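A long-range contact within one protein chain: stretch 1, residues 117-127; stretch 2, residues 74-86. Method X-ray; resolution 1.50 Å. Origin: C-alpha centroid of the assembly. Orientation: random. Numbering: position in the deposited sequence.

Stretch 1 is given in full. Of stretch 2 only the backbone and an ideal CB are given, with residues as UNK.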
ATOM      1  N   ASP A 117      -5.968  -4.416  -6.941  1.00 14.68           N
ATOM      2  CA  ASP A 117      -7.351  -4.696  -6.636  1.00 15.40           C
ATOM      3  C   ASP A 117      -7.521  -5.123  -5.165  1.00 14.39           C
ATOM      4  O   ASP A 117      -8.459  -4.685  -4.484  1.00 15.60           O
ATOM      5  CB  ASP A 117      -7.861  -5.802  -7.537  1.00 16.55           C
ATOM      6  CG  ASP A 117      -7.856  -5.410  -8.963  1.00 18.81           C
ATOM      7  OD1 ASP A 117      -8.663  -4.515  -9.316  1.00 21.58           O
ATOM      8  OD2 ASP A 117      -7.156  -6.042  -9.770  1.00 18.86           O
HETATM    9  N   MSE A 118      -6.619  -5.978  -4.681  1.00 14.73           N
HETATM   10  CA  MSE A 118      -6.681  -6.541  -3.321  1.00 14.15           C
HETATM   11  C   MSE A 118      -5.351  -6.340  -2.646  1.00 13.09           C
HETATM   12  O   MSE A 118      -4.320  -6.056  -3.290  1.00 13.35           O
HETATM   13  CB  MSE A 118      -6.959  -8.050  -3.363  1.00 15.88           C
HETATM   14  CG  MSE A 118      -8.191  -8.293  -4.198  1.00 18.28           C
HETATM   15 SE   MSE A 118      -8.697 -10.174  -4.096  1.00 24.54          SE
HETATM   16  CE  MSE A 118      -7.261 -10.905  -5.222  1.00 26.71           C
ATOM     17  N   TYR A 119      -5.340  -6.504  -1.333  1.00 12.74           N
ATOM     18  CA  TYR A 119      -4.150  -6.341  -0.504  1.00 12.02           C
ATOM     19  C   TYR A 119      -4.087  -7.558   0.398  1.00 13.14           C
ATOM     20  O   TYR A 119      -5.077  -7.941   0.981  1.00 15.50           O
ATOM     21  CB  TYR A 119      -4.244  -5.098   0.351  1.00 11.95           C
ATOM     22  CG  TYR A 119      -4.614  -3.827  -0.388  1.00 11.55           C
ATOM     23  CD1 TYR A 119      -5.928  -3.566  -0.691  1.00 12.33           C
ATOM     24  CD2 TYR A 119      -3.650  -2.891  -0.780  1.00 11.57           C
ATOM     25  CE1 TYR A 119      -6.300  -2.432  -1.338  1.00 12.97           C
ATOM     26  CE2 TYR A 119      -4.029  -1.721  -1.435  1.00 11.92           C
ATOM     27  CZ  TYR A 119      -5.357  -1.516  -1.716  1.00 12.41           C
ATOM     28  OH  TYR A 119      -5.772  -0.385  -2.346  1.00 13.62           O
ATOM     29  N   ALA A 120      -2.943  -8.178   0.516  1.00 11.81           N
ATOM     30  CA  ALA A 120      -2.822  -9.369   1.377  1.00 11.99           C
ATOM     31  C   ALA A 120      -1.708  -9.172   2.374  1.00 12.78           C
ATOM     32  O   ALA A 120      -0.712  -8.525   2.070  1.00 12.24           O
ATOM     33  CB  ALA A 120      -2.581 -10.618   0.558  1.00 13.67           C
ATOM     34  N   VAL A 121      -1.882  -9.718   3.577  1.00 11.55           N
ATOM     35  CA  VAL A 121      -0.840  -9.660   4.575  1.00 12.01           C
ATOM     36  C   VAL A 121      -0.602 -11.077   5.039  1.00 11.56           C
ATOM     37  O   VAL A 121      -1.535 -11.757   5.467  1.00 11.86           O
ATOM     38  CB  VAL A 121      -1.186  -8.732   5.742  1.00 12.49           C
ATOM     39  CG1 VAL A 121      -0.015  -8.619   6.709  1.00 13.56           C
ATOM     40  CG2 VAL A 121      -1.608  -7.346   5.241  1.00 12.83           C
ATOM     41  N   VAL A 122       0.657 -11.483   4.984  1.00 11.27           N
ATOM     42  CA  VAL A 122       1.060 -12.829   5.412  1.00 12.01           C
ATOM     43  C   VAL A 122       2.212 -12.750   6.425  1.00 12.09           C
ATOM     44  O   VAL A 122       2.791 -11.711   6.627  1.00 12.12           O
ATOM     45  CB  VAL A 122       1.495 -13.698   4.211  1.00 13.53           C
ATOM     46  CG1 VAL A 122       0.328 -13.904   3.234  1.00 14.05           C
ATOM     47  CG2 VAL A 122       2.697 -13.105   3.491  1.00 14.35           C
ATOM     48  N   SER A 123       2.491 -13.848   7.107  1.00 12.91           N
ATOM     49  CA  SER A 123       3.560 -13.820   8.074  1.00 13.76           C
ATOM     50  C   SER A 123       4.892 -13.507   7.375  1.00 13.13           C
ATOM     51  O   SER A 123       5.037 -13.694   6.181  1.00 13.25           O
ATOM     52  CB  SER A 123       3.668 -15.159   8.810  1.00 15.18           C
ATOM     53  OG  SER A 123       4.177 -16.173   7.966  1.00 16.55           O
ATOM     54  N   ASP A 124       5.849 -13.008   8.132  1.00 13.49           N
ATOM     55  CA  ASP A 124       7.139 -12.699   7.587  1.00 13.98           C
ATOM     56  C   ASP A 124       7.762 -13.957   6.945  1.00 14.86           C
ATOM     57  O   ASP A 124       8.389 -13.883   5.894  1.00 15.65           O
ATOM     58  CB  ASP A 124       8.083 -12.129   8.663  1.00 14.34           C
ATOM     59  CG  ASP A 124       7.687 -10.740   9.158  1.00 15.45           C
ATOM     60  OD1 ASP A 124       6.623 -10.198   8.774  1.00 14.93           O
ATOM     61  OD2 ASP A 124       8.507 -10.167   9.936  1.00 18.28           O
ATOM     62  N   ALA A 125       7.591 -15.125   7.571  1.00 15.43           N
ATOM     63  CA  ALA A 125       8.165 -16.347   7.018  1.00 16.15           C
ATOM     64  C   ALA A 125       7.478 -16.742   5.711  1.00 16.87           C
ATOM     65  O   ALA A 125       8.126 -17.235   4.792  1.00 19.87           O
ATOM     66  CB  ALA A 125       8.091 -17.478   8.032  1.00 16.66           C
ATOM     67  N   GLU A 126       6.165 -16.562   5.650  1.00 15.20           N
ATOM     68  CA  GLU A 126       5.406 -16.886   4.452  1.00 15.96           C
ATOM     69  C   GLU A 126       5.779 -15.956   3.301  1.00 15.62           C
ATOM     70  O   GLU A 126       5.895 -16.391   2.125  1.00 17.55           O
ATOM     71  CB  GLU A 126       3.889 -16.867   4.739  1.00 16.65           C
ATOM     72  CG  GLU A 126       3.411 -18.057   5.578  1.00 19.62           C
ATOM     73  CD  GLU A 126       3.438 -19.363   4.819  1.00 23.02           C
ATOM     74  OE1 GLU A 126       2.709 -19.481   3.805  1.00 29.45           O
ATOM     75  OE2 GLU A 126       4.159 -20.302   5.244  1.00 23.63           O
ATOM     76  N   TYR A 127       5.980 -14.697   3.631  1.00 15.45           N
ATOM     77  CA  TYR A 127       6.320 -13.681   2.621  1.00 14.63           C
ATOM     78  C   TYR A 127       7.663 -13.977   1.961  1.00 16.10           C
ATOM     79  O   TYR A 127       7.828 -13.773   0.755  1.00 16.87           O
ATOM     80  CB  TYR A 127       6.351 -12.314   3.277  1.00 13.95           C
ATOM     81  CG  TYR A 127       6.758 -11.143   2.392  1.00 13.61           C
ATOM     82  CD1 TYR A 127       5.820 -10.441   1.663  1.00 13.44           C
ATOM     83  CD2 TYR A 127       8.056 -10.704   2.354  1.00 13.95           C
ATOM     84  CE1 TYR A 127       6.171  -9.350   0.877  1.00 14.05           C
ATOM     85  CE2 TYR A 127       8.430  -9.613   1.572  1.00 14.80           C
ATOM     86  CZ  TYR A 127       7.465  -8.928   0.853  1.00 14.84           C
ATOM     87  OH  TYR A 127       7.821  -7.844   0.082  1.00 16.62           O
ATOM     88  N   UNK A  74      -5.558  -1.307  14.378  1.00 20.60           N
ATOM     89  CA  UNK A  74      -4.822  -2.522  14.673  1.00 19.85           C
ATOM     90  C   UNK A  74      -4.849  -3.373  13.445  1.00 19.50           C
ATOM     91  O   UNK A  74      -5.788  -3.318  12.659  1.00 21.28           O
ATOM     92  CB  UNK A  74      -5.400  -3.267  15.878  1.00 19.85           C
ATOM     93  N   UNK A  75      -3.797  -4.144  13.249  1.00 17.99           N
ATOM     94  CA  UNK A  75      -3.773  -5.062  12.145  1.00 16.85           C
ATOM     95  C   UNK A  75      -4.417  -6.335  12.650  1.00 18.19           C
ATOM     96  O   UNK A  75      -4.089  -6.780  13.758  1.00 18.82           O
ATOM     97  CB  UNK A  75      -2.355  -5.297  11.620  1.00 16.85           C
ATOM     98  N   UNK A  76      -5.327  -6.931  11.868  1.00 16.94           N
ATOM     99  CA  UNK A  76      -5.872  -8.207  12.330  1.00 17.20           C
ATOM    100  C   UNK A  76      -4.782  -9.253  12.529  1.00 17.19           C
ATOM    101  O   UNK A  76      -3.716  -9.186  11.898  1.00 16.39           O
ATOM    102  CB  UNK A  76      -6.912  -8.727  11.335  1.00 17.20           C
ATOM    103  N   UNK A  77      -5.065 -10.237  13.361  1.00 17.20           N
ATOM    104  CA  UNK A  77      -4.133 -11.316  13.606  1.00 18.04           C
ATOM    105  C   UNK A  77      -3.688 -11.985  12.307  1.00 17.51           C
ATOM    106  O   UNK A  77      -4.519 -12.251  11.404  1.00 19.08           O
ATOM    107  CB  UNK A  77      -4.764 -12.349  14.542  1.00 18.04           C
ATOM    108  N   UNK A  78      -2.377 -12.211  12.223  1.00 17.89           N
ATOM    109  CA  UNK A  78      -1.735 -12.869  11.103  1.00 17.76           C
ATOM    110  C   UNK A  78      -0.942 -14.026  11.659  1.00 20.24           C
ATOM    111  O   UNK A  78      -0.250 -13.870  12.655  1.00 21.02           O
ATOM    112  CB  UNK A  78      -0.847 -11.909  10.309  1.00 17.76           C
ATOM    113  N   UNK A  79      -1.025 -15.174  11.007  1.00 18.40           N
ATOM    114  CA  UNK A  79      -0.231 -16.305  11.406  1.00 19.80           C
ATOM    115  C   UNK A  79       0.066 -17.103  10.153  1.00 18.90           C
ATOM    116  O   UNK A  79      -0.556 -16.916   9.126  1.00 18.33           O
ATOM    117  CB  UNK A  79      -0.940 -17.151  12.466  1.00 19.80           C
ATOM    118  N   UNK A  80       1.062 -17.963  10.231  1.00 19.47           N
ATOM    119  CA  UNK A  80       1.438 -18.753   9.073  1.00 20.12           C
ATOM    120  C   UNK A  80       0.312 -19.562   8.520  1.00 22.12           C
ATOM    121  O   UNK A  80       0.227 -19.712   7.319  1.00 22.28           O
ATOM    122  CB  UNK A  80       2.600 -19.684   9.424  1.00 20.12           C
ATOM    123  N   UNK A  81      -0.580 -20.039   9.395  1.00 23.52           N
ATOM    124  CA  UNK A  81      -1.746 -20.818   8.957  1.00 26.48           C
ATOM    125  C   UNK A  81      -2.955 -19.944   8.548  1.00 25.20           C
ATOM    126  O   UNK A  81      -3.996 -20.467   8.112  1.00 27.48           O
ATOM    127  CB  UNK A  81      -2.166 -21.770  10.079  1.00 26.48           C
ATOM    128  N   UNK A  82      -2.842 -18.621   8.703  1.00 22.29           N
ATOM    129  CA  UNK A  82      -3.939 -17.750   8.419  1.00 22.27           C
ATOM    130  C   UNK A  82      -3.501 -16.338   8.017  1.00 19.15           C
ATOM    131  O   UNK A  82      -3.488 -15.418   8.846  1.00 21.64           O
ATOM    132  CB  UNK A  82      -4.859 -17.687   9.640  1.00 22.27           C
ATOM    133  N   UNK A  83      -3.102 -16.176   6.753  1.00 17.80           N
ATOM    134  CA  UNK A  83      -2.874 -14.854   6.183  1.00 16.76           C
ATOM    135  C   UNK A  83      -4.221 -14.203   5.910  1.00 15.56           C
ATOM    136  O   UNK A  83      -5.244 -14.868   6.003  1.00 16.39           O
ATOM    137  CB  UNK A  83      -2.037 -14.937   4.905  1.00 16.76           C
ATOM    138  N   UNK A  84      -4.211 -12.921   5.548  1.00 14.19           N
ATOM    139  CA  UNK A  84      -5.459 -12.190   5.353  1.00 14.19           C
ATOM    140  C   UNK A  84      -5.478 -11.453   4.055  1.00 14.50           C
ATOM    141  O   UNK A  84      -4.426 -11.157   3.484  1.00 13.21           O
ATOM    142  CB  UNK A  84      -5.694 -11.206   6.501  1.00 14.19           C
ATOM    143  N   UNK A  85      -6.695 -11.166   3.602  1.00 13.81           N
ATOM    144  CA  UNK A  85      -6.848 -10.379   2.385  1.00 14.19           C
ATOM    145  C   UNK A  85      -7.899  -9.317   2.578  1.00 13.70           C
ATOM    146  O   UNK A  85      -8.916  -9.540   3.234  1.00 15.04           O
ATOM    147  CB  UNK A  85      -7.210 -11.273   1.197  1.00 14.19           C
ATOM    148  N   UNK A  86      -7.608  -8.135   2.041  1.00 13.60           N
ATOM    149  CA  UNK A  86      -8.518  -7.012   2.002  1.00 14.02           C
ATOM    150  C   UNK A  86      -8.956  -6.815   0.550  1.00 14.19           C
ATOM    151  O   UNK A  86      -8.124  -6.769  -0.341  1.00 14.42           O
ATOM    152  CB  UNK A  86      -7.867  -5.749   2.570  1.00 14.02           C
TER

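Positions 74, 76 and 77 have nothing of stretch 1 near their ideal CB and tolerate much; they are Ala 74, Pro 76, whose place has a phi of -59° that suits a proline, and Ala 77. At position 75 the CB points toward stretch 1 but stops short of it; a longer chain is needed to reach the methyls of Val 121, and an apolar one such as leucine or methionine would suit them. Leu 75 does so, its CD2 4.3 Å from Val 121 CG1.

Position 78 points toward stretch 1. The space holds a mid-sized aliphatic chain, valine, leucine or isoleucine. Ile 78 sends CD1 to 3.8 Å from Val 121 CG1, while its CG2 lies 3.5 Å from Ser 123 N.

Position 79 points away and opens a type I turn that ends at 82, so small polar residues are natural. In Ser 79, the backbone O accepts from a water that in turn accepts from Ser 123 N, bridging the stretches.

At position 80 the ideal CB is 4.1 Å from Ser 123 OG, a hydroxyl that already accepts from Glu 126 N as a helix cap and can still donate. An acceptor such as aspartate or asparagine fits; the nearby carboxylate of Glu 126 would favour the neutral one. The residue is Asp 80: Ser 123 OG donates to Asp 80 OD2 at 2.6 Å. Asp 80 OD2 also lies 4.5 Å from Glu 126 OE2, and a water donating to both carboxylates mediates between these like charges.

Positions 81 and 82 point away, leaving the choice broad. Glu 81 accepts from the hydroxyl of Ser 79, and Ala 82 closes the turn.

At position 83 an ideal CB would sit 3.1 Å from Val 122 CG1 and 3.3 Å from Val 121 O, both tight. Glycine is the natural answer, and the residue is Gly 83.

Positions 84 to 86 pair antiparallel with stretch 1, so their side chains alternate between sheet faces. Position 84 shares a face with Val 121, where beta-branched or other aliphatic residues suit; Ile 84 packs CG1 3.8 Å from Val 121 CB, and its backbone N and O both bond to Val 121. Position 85 lies on the face of Ala 120, whose small methyl leaves room for a compact apolar chain: Val 85 puts CG2 4.0 Å from Met 118 CB. Position 86, beside Tyr 119, admits a large apolar or aromatic group. Phe 86 extends its ring to Val 121, CE2 4.4 Å from CG2, while its N donates to Tyr 119 O at 2.8 Å.

Stretch 2, residues 74-86: ALPAISDEAGIVF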
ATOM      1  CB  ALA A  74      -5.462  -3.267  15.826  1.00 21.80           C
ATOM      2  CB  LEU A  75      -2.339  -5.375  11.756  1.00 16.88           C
ATOM      3  CG  LEU A  75      -2.175  -6.235  10.522  1.00 15.86           C
ATOM      4  CD1 LEU A  75      -2.583  -5.465   9.273  1.00 15.30           C
ATOM      5  CD2 LEU A  75      -0.721  -6.666  10.446  1.00 15.64           C
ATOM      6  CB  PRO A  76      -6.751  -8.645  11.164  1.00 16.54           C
ATOM      7  CG  PRO A  76      -7.154  -7.379  10.510  1.00 16.94           C
ATOM      8  CD  PRO A  76      -5.956  -6.494  10.610  1.00 16.36           C
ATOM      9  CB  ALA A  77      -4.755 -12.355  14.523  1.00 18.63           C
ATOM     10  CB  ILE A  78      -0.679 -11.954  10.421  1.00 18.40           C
ATOM     11  CG1 ILE A  78      -1.212 -10.554  10.125  1.00 18.26           C
ATOM     12  CG2 ILE A  78      -0.107 -12.647   9.178  1.00 17.89           C
ATOM     13  CD1 ILE A  78      -2.294 -10.523   9.102  1.00 18.17           C
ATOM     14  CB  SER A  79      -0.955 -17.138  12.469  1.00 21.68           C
ATOM     15  OG  SER A  79      -0.074 -18.026  13.115  1.00 24.52           O
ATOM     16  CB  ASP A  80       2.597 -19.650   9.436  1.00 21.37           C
ATOM     17  CG  ASP A  80       3.701 -18.853  10.042  1.00 22.58           C
ATOM     18  OD1 ASP A  80       3.609 -18.543  11.265  1.00 25.86           O
ATOM     19  OD2 ASP A  80       4.587 -18.433   9.287  1.00 21.55           O
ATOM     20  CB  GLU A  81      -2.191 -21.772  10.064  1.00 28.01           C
ATOM     21  CG  GLU A  81      -3.068 -21.189  11.178  1.00 29.33           C
ATOM     22  CD  GLU A  81      -2.316 -20.390  12.238  1.00 30.32           C
ATOM     23  OE1 GLU A  81      -1.104 -20.117  12.062  1.00 28.46           O
ATOM     24  OE2 GLU A  81      -2.946 -20.062  13.286  1.00 31.57           O
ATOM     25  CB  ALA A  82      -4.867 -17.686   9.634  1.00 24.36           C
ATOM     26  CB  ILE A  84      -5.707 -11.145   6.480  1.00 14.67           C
ATOM     27  CG1 ILE A  84      -4.649 -10.031   6.518  1.00 14.21           C
ATOM     28  CG2 ILE A  84      -5.787 -11.864   7.837  1.00 15.11           C
ATOM     29  CD1 ILE A  84      -4.921  -8.922   7.517  1.00 15.30           C
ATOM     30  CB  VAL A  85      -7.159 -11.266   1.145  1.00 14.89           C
ATOM     31  CG1 VAL A  85      -8.441 -12.095   1.322  1.00 16.75           C
ATOM     32  CG2 VAL A  85      -7.201 -10.414  -0.131  1.00 16.39           C
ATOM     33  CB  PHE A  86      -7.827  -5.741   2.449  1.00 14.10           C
ATOM     34  CG  PHE A  86      -7.351  -5.766   3.884  1.00 14.11           C
ATOM     35  CD1 PHE A  86      -8.259  -5.862   4.926  1.00 15.55           C
ATOM     36  CD2 PHE A  86      -6.000  -5.594   4.183  1.00 14.62           C
ATOM     37  CE1 PHE A  86      -7.831  -5.803   6.238  1.00 15.24           C
ATOM     38  CE2 PHE A  86      -5.574  -5.546   5.506  1.00 14.71           C
ATOM     39  CZ  PHE A  86      -6.489  -5.674   6.520  1.00 15.77           C
TER
HETATM   40  O   HOH W   1       0.525 -15.865   6.656  1.00 15.81           O
HETATM   41  O   HOH W   2       5.800 -20.249   7.594  1.00 24.42           O
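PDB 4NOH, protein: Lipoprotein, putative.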